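Local atomic coordinates of capsid Protein (Unidentified, PDB entry 4DMI), a protein that probably builds the shell of a phage-like particle, assembling as a pentamer of beta-rich subunits. Residues T77-L91 with V134-L148. Sequence-based numbering, arbitrary orientation.
Sequences TIANTPGFYKVVGNL and VPFDLMVKLVAGDTL
Two antiparallel ladders, in what appears to be a curled, sandwich-like beta sheet, join Thr77-Leu91 to Val134-Leu148. The long one pairs strand 83-91 with strand 134-142 at 162° between their directions, and ten backbone hydrogen bonds run from Gly83-Leu142 to Leu91-Val134. The short one, at Ala79-Leu148, carries a classic beta bulge: Ile78 and Ala79 both face Leu148, whose O accepts from Ile78 N (2.8 Å) and Ala79 N (3.2 Å), while Leu148 N donates to Ala79 O. A register shift of two residues and the type II turn Val143-Asp146 separate the ladders; Asp146 OD2 receives Val143 N from above the carboxylate plane.

On the face bearing Tyr85, Leu142 and Phe136, Leu142 CD1 bridges the ladders, touching Ala79 CB (3.9 Å) and Tyr85 CE1. Ala79 CB also sits above one face of the Tyr85 ring, whose OH donates to Thr81 O at 2.7 Å and so ties the connecting loop to the strand. Farther along, Phe136 CG lies between its backbone N and carbonyl carbon (chi1 56°), which folds the ring across to strand 83-91. Gly89 CA stands 3.9 Å from the Phe136 ring centroid, 25° off the normal; Val87 O lies at the ring edge, in plane, and Leu91 CD2 reaches Phe136 CE2 obliquely. Ile104 and Ala116 of neighbouring strands also touch Phe136.

On the opposite face of this strand pair, the extended Lys141 chain crosses a face of the buried Phe84 ring, CG 3.9 Å from the centroid in a CH-pi contact, and its NZ bonds to Pro176 O of a second subunit. One water links Lys86 NZ to Asp137 OD2, the nearer carboxylate oxygen OD1 remaining 4.9 Å from NZ.

The chemistry is thus divided: apolar side chains join the ladders, whereas Lys141 combines packing within its sheet with a polar bond across the pentamer interface.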
loop_
_atom_site.group_PDB
_atom_site.type_symbol
_atom_site.label_atom_id
_atom_site.label_comp_id
_atom_site.label_asym_id
_atom_site.label_seq_id
_atom_site.Cartn_x
_atom_site.Cartn_y
_atom_site.Cartn_z
ATOM N N THR B 77 -4.240 10.295 27.367
ATOM C CA THR B 77 -3.072 10.614 26.556
ATOM C C THR B 77 -2.400 9.392 25.950
ATOM O O THR B 77 -2.138 8.402 26.635
ATOM C CB THR B 77 -2.062 11.423 27.372
ATOM O OG1 THR B 77 -2.666 12.670 27.722
ATOM C CG2 THR B 77 -0.800 11.687 26.567
ATOM N N ILE B 78 -2.132 9.463 24.650
ATOM C CA ILE B 78 -1.359 8.441 23.967
ATOM C C ILE B 78 0.112 8.833 23.941
ATOM O O ILE B 78 0.989 8.022 24.261
ATOM C CB ILE B 78 -1.903 8.216 22.543
ATOM C CG1 ILE B 78 -3.346 7.726 22.639
ATOM C CG2 ILE B 78 -0.994 7.251 21.764
ATOM C CD1 ILE B 78 -4.081 7.700 21.306
ATOM N N ALA B 79 0.392 10.081 23.579
ATOM C CA ALA B 79 1.750 10.595 23.683
ATOM C C ALA B 79 1.681 12.090 23.851
ATOM O O ALA B 79 0.744 12.723 23.362
ATOM C CB ALA B 79 2.559 10.240 22.461
ATOM N N ASN B 80 2.662 12.665 24.542
ATOM C CA ASN B 80 2.720 14.112 24.720
ATOM C C ASN B 80 4.139 14.663 24.719
ATOM O O ASN B 80 4.410 15.712 25.311
ATOM C CB ASN B 80 1.964 14.551 25.984
ATOM C CG ASN B 80 2.528 13.943 27.257
ATOM O OD1 ASN B 80 3.583 13.305 27.253
ATOM N ND2 ASN B 80 1.823 14.153 28.365
ATOM N N THR B 81 5.041 13.945 24.060
ATOM C CA THR B 81 6.396 14.428 23.832
ATOM C C THR B 81 6.744 14.313 22.343
ATOM O O THR B 81 6.153 13.493 21.628
ATOM C CB THR B 81 7.430 13.719 24.742
ATOM O OG1 THR B 81 7.382 12.306 24.521
ATOM C CG2 THR B 81 7.136 14.014 26.199
ATOM N N PRO B 82 7.682 15.155 21.864
ATOM C CA PRO B 82 7.891 15.254 20.413
ATOM C C PRO B 82 8.356 13.953 19.777
ATOM O O PRO B 82 9.099 13.168 20.389
ATOM C CB PRO B 82 8.983 16.324 20.284
ATOM C CG PRO B 82 8.847 17.151 21.527
ATOM C CD PRO B 82 8.504 16.137 22.593
ATOM N N GLY B 83 7.913 13.723 18.547
ATOM C CA GLY B 83 8.329 12.553 17.801
ATOM C C GLY B 83 7.292 12.129 16.786
ATOM O O GLY B 83 6.241 12.767 16.648
ATOM N N PHE B 84 7.589 11.048 16.073
ATOM C CA PHE B 84 6.647 10.462 15.118
ATOM C C PHE B 84 6.032 9.218 15.732
ATOM O O PHE B 84 6.745 8.355 16.247
ATOM C CB PHE B 84 7.359 10.074 13.815
ATOM C CG PHE B 84 7.857 11.245 13.007
ATOM C CD1 PHE B 84 9.067 11.847 13.312
ATOM C CD2 PHE B 84 7.130 11.712 11.913
ATOM C CE1 PHE B 84 9.536 12.932 12.560
ATOM C CE2 PHE B 84 7.596 12.785 11.163
ATOM C CZ PHE B 84 8.803 13.391 11.487
ATOM N N TYR B 85 4.713 9.107 15.638
ATOM C CA TYR B 85 3.977 8.009 16.248
ATOM C C TYR B 85 3.047 7.348 15.258
ATOM O O TYR B 85 2.308 8.025 14.544
ATOM C CB TYR B 85 3.155 8.523 17.436
ATOM C CG TYR B 85 3.990 9.108 18.554
ATOM C CD1 TYR B 85 4.386 10.442 18.519
ATOM C CD2 TYR B 85 4.385 8.334 19.635
ATOM C CE1 TYR B 85 5.151 10.994 19.540
ATOM C CE2 TYR B 85 5.159 8.878 20.665
ATOM C CZ TYR B 85 5.534 10.205 20.602
ATOM O OH TYR B 85 6.290 10.771 21.603
ATOM N N LYS B 86 3.067 6.018 15.220
ATOM C CA LYS B 86 2.072 5.259 14.473
ATOM C C LYS B 86 0.962 4.938 15.457
ATOM O O LYS B 86 1.215 4.519 16.574
ATOM C CB LYS B 86 2.679 3.971 13.925
ATOM C CG LYS B 86 1.643 2.977 13.413
ATOM C CD LYS B 86 2.320 1.751 12.800
ATOM C CE LYS B 86 1.294 0.846 12.144
ATOM N NZ LYS B 86 1.920 -0.215 11.316
ATOM N N VAL B 87 -0.294 5.183 15.062
ATOM C CA VAL B 87 -1.432 4.890 15.927
ATOM C C VAL B 87 -2.541 4.237 15.112
ATOM O O VAL B 87 -2.982 4.769 14.090
ATOM C CB VAL B 87 -1.937 6.165 16.667
ATOM C CG1 VAL B 87 -2.239 7.292 15.694
ATOM C CG2 VAL B 87 -3.150 5.843 17.514
ATOM N N VAL B 88 -2.953 3.052 15.549
ATOM C CA VAL B 88 -3.902 2.238 14.807
ATOM C C VAL B 88 -4.939 1.665 15.749
ATOM O O VAL B 88 -4.651 1.340 16.897
ATOM C CB VAL B 88 -3.201 1.089 14.060
ATOM C CG1 VAL B 88 -2.251 1.624 13.041
ATOM C CG2 VAL B 88 -2.447 0.203 15.014
ATOM N N GLY B 89 -6.162 1.531 15.261
ATOM C CA GLY B 89 -7.232 1.056 16.116
ATOM C C GLY B 89 -8.609 1.301 15.561
ATOM O O GLY B 89 -8.769 1.421 14.346
ATOM N N ASN B 90 -9.596 1.350 16.453
ATOM C CA ASN B 90 -11.003 1.490 16.061
ATOM C C ASN B 90 -11.780 2.381 17.007
ATOM O O ASN B 90 -11.437 2.521 18.192
ATOM C CB ASN B 90 -11.712 0.127 15.994
ATOM C CG ASN B 90 -11.218 -0.745 14.858
ATOM O OD1 ASN B 90 -11.531 -0.509 13.691
ATOM N ND2 ASN B 90 -10.435 -1.771 15.198
ATOM N N LEU B 91 -12.842 2.974 16.472
ATOM C CA LEU B 91 -13.806 3.730 17.261
ATOM C C LEU B 91 -15.153 3.043 17.180
ATOM O O LEU B 91 -15.487 2.416 16.167
ATOM C CB LEU B 91 -13.987 5.125 16.658
ATOM C CG LEU B 91 -12.740 5.900 16.233
ATOM C CD1 LEU B 91 -13.148 7.134 15.429
ATOM C CD2 LEU B 91 -11.939 6.301 17.471
ATOM N N VAL B 134 -14.996 1.788 13.491
ATOM C CA VAL B 134 -14.491 2.742 12.507
ATOM C C VAL B 134 -12.972 2.726 12.618
ATOM O O VAL B 134 -12.402 3.210 13.596
ATOM C CB VAL B 134 -15.005 4.161 12.781
ATOM C CG1 VAL B 134 -14.538 5.128 11.682
ATOM C CG2 VAL B 134 -16.531 4.175 12.900
ATOM N N PRO B 135 -12.298 2.126 11.638
ATOM C CA PRO B 135 -10.843 1.992 11.793
ATOM C C PRO B 135 -10.058 3.259 11.506
ATOM O O PRO B 135 -10.480 4.151 10.758
ATOM C CB PRO B 135 -10.483 0.902 10.770
ATOM C CG PRO B 135 -11.596 0.995 9.720
ATOM C CD PRO B 135 -12.831 1.345 10.511
ATOM N N PHE B 136 -8.892 3.341 12.135
ATOM C CA PHE B 136 -7.928 4.384 11.804
ATOM C C PHE B 136 -6.528 3.789 11.802
ATOM O O PHE B 136 -6.255 2.805 12.509
ATOM C CB PHE B 136 -8.029 5.592 12.759
ATOM C CG PHE B 136 -7.884 5.224 14.212
ATOM C CD1 PHE B 136 -6.627 5.092 14.787
ATOM C CD2 PHE B 136 -9.010 4.972 14.991
ATOM C CE1 PHE B 136 -6.496 4.724 16.128
ATOM C CE2 PHE B 136 -8.891 4.611 16.330
ATOM C CZ PHE B 136 -7.632 4.485 16.895
ATOM N N ASP B 137 -5.645 4.384 11.004
ATOM C CA ASP B 137 -4.250 3.963 10.894
ATOM C C ASP B 137 -3.472 5.201 10.459
ATOM O O ASP B 137 -3.437 5.554 9.274
ATOM C CB ASP B 137 -4.112 2.804 9.889
ATOM C CG ASP B 137 -2.718 2.198 9.862
ATOM O OD1 ASP B 137 -1.751 2.855 10.304
ATOM O OD2 ASP B 137 -2.588 1.048 9.392
ATOM N N LEU B 138 -2.866 5.861 11.442
ATOM C CA LEU B 138 -2.324 7.200 11.287
ATOM C C LEU B 138 -0.842 7.263 11.618
ATOM O O LEU B 138 -0.342 6.519 12.469
ATOM C CB LEU B 138 -3.064 8.148 12.234
ATOM C CG LEU B 138 -4.559 8.347 11.999
ATOM C CD1 LEU B 138 -5.261 8.756 13.283
ATOM C CD2 LEU B 138 -4.731 9.435 10.967
ATOM N N MET B 139 -0.143 8.148 10.920
ATOM C CA MET B 139 1.172 8.589 11.341
ATOM C C MET B 139 1.043 10.035 11.770
ATOM O O MET B 139 0.619 10.909 10.985
ATOM C CB MET B 139 2.193 8.481 10.209
ATOM C CG MET B 139 3.615 8.930 10.585
ATOM S SD MET B 139 4.452 7.803 11.729
ATOM C CE MET B 139 3.805 6.254 11.091
ATOM N N VAL B 140 1.423 10.300 13.018
ATOM C CA VAL B 140 1.299 11.625 13.615
ATOM C C VAL B 140 2.649 12.111 14.106
ATOM O O VAL B 140 3.382 11.373 14.773
ATOM C CB VAL B 140 0.338 11.592 14.814
ATOM C CG1 VAL B 140 0.237 12.967 15.476
ATOM C CG2 VAL B 140 -1.034 11.107 14.374
ATOM N N LYS B 141 2.992 13.350 13.769
ATOM C CA LYS B 141 4.183 13.983 14.324
ATOM C C LYS B 141 3.760 15.010 15.359
ATOM O O LYS B 141 2.948 15.889 15.074
ATOM C CB LYS B 141 5.019 14.670 13.238
ATOM C CG LYS B 141 6.330 15.286 13.751
ATOM C CD LYS B 141 6.923 16.258 12.720
ATOM C CE LYS B 141 8.215 16.876 13.227
ATOM N NZ LYS B 141 8.793 17.803 12.213
ATOM N N LEU B 142 4.327 14.892 16.558
ATOM C CA LEU B 142 4.131 15.866 17.627
ATOM C C LEU B 142 5.372 16.732 17.760
ATOM O O LEU B 142 6.501 16.231 17.703
ATOM C CB LEU B 142 3.904 15.149 18.963
ATOM C CG LEU B 142 2.719 14.193 19.057
ATOM C CD1 LEU B 142 2.653 13.633 20.468
ATOM C CD2 LEU B 142 1.416 14.909 18.684
ATOM N N VAL B 143 5.169 18.035 17.927
ATOM C CA VAL B 143 6.254 18.912 18.352
ATOM C C VAL B 143 6.002 19.329 19.788
ATOM O O VAL B 143 5.005 18.915 20.386
ATOM C CB VAL B 143 6.395 20.154 17.444
ATOM C CG1 VAL B 143 6.834 19.737 16.057
ATOM C CG2 VAL B 143 5.094 20.944 17.385
ATOM N N ALA B 144 6.914 20.124 20.350
ATOM C CA ALA B 144 6.817 20.522 21.745
ATOM C C ALA B 144 5.469 21.160 22.043
ATOM O O ALA B 144 5.025 22.060 21.321
ATOM C CB ALA B 144 7.954 21.474 22.109
ATOM N N GLY B 145 4.815 20.677 23.094
ATOM C CA GLY B 145 3.546 21.225 23.524
ATOM C C GLY B 145 2.324 20.546 22.942
ATOM O O GLY B 145 1.200 20.872 23.335
ATOM N N ASP B 146 2.537 19.604 22.022
ATOM C CA ASP B 146 1.430 18.859 21.410
ATOM C C ASP B 146 1.097 17.582 22.182
ATOM O O ASP B 146 1.984 16.919 22.722
ATOM C CB ASP B 146 1.780 18.418 19.988
ATOM C CG ASP B 146 1.893 19.553 19.011
ATOM O OD1 ASP B 146 1.496 20.708 19.322
ATOM O OD2 ASP B 146 2.388 19.272 17.896
ATOM N N THR B 147 -0.182 17.219 22.198
ATOM C CA THR B 147 -0.632 15.968 22.817
ATOM C C THR B 147 -1.491 15.198 21.826
ATOM O O THR B 147 -2.358 15.777 21.183
ATOM C CB THR B 147 -1.457 16.248 24.084
ATOM O OG1 THR B 147 -0.655 16.969 25.037
ATOM C CG2 THR B 147 -1.971 14.956 24.716
ATOM N N LEU B 148 -1.235 13.898 21.693
ATOM C CA LEU B 148 -2.076 12.991 20.921
ATOM C C LEU B 148 -2.898 12.218 21.940
ATOM O O LEU B 148 -2.339 11.654 22.891
ATOM C CB LEU B 148 -1.213 12.031 20.108
ATOM C CG LEU B 148 -1.906 10.882 19.376
ATOM C CD1 LEU B 148 -2.804 11.402 18.259
ATOM C CD2 LEU B 148 -0.847 9.931 18.848
HETATM O O HOH W 1 5.735 18.420 24.431
HETATM O O HOH W 2 -0.478 16.320 27.655
HETATM O O HOH W 3 -0.907 -1.034 10.421
#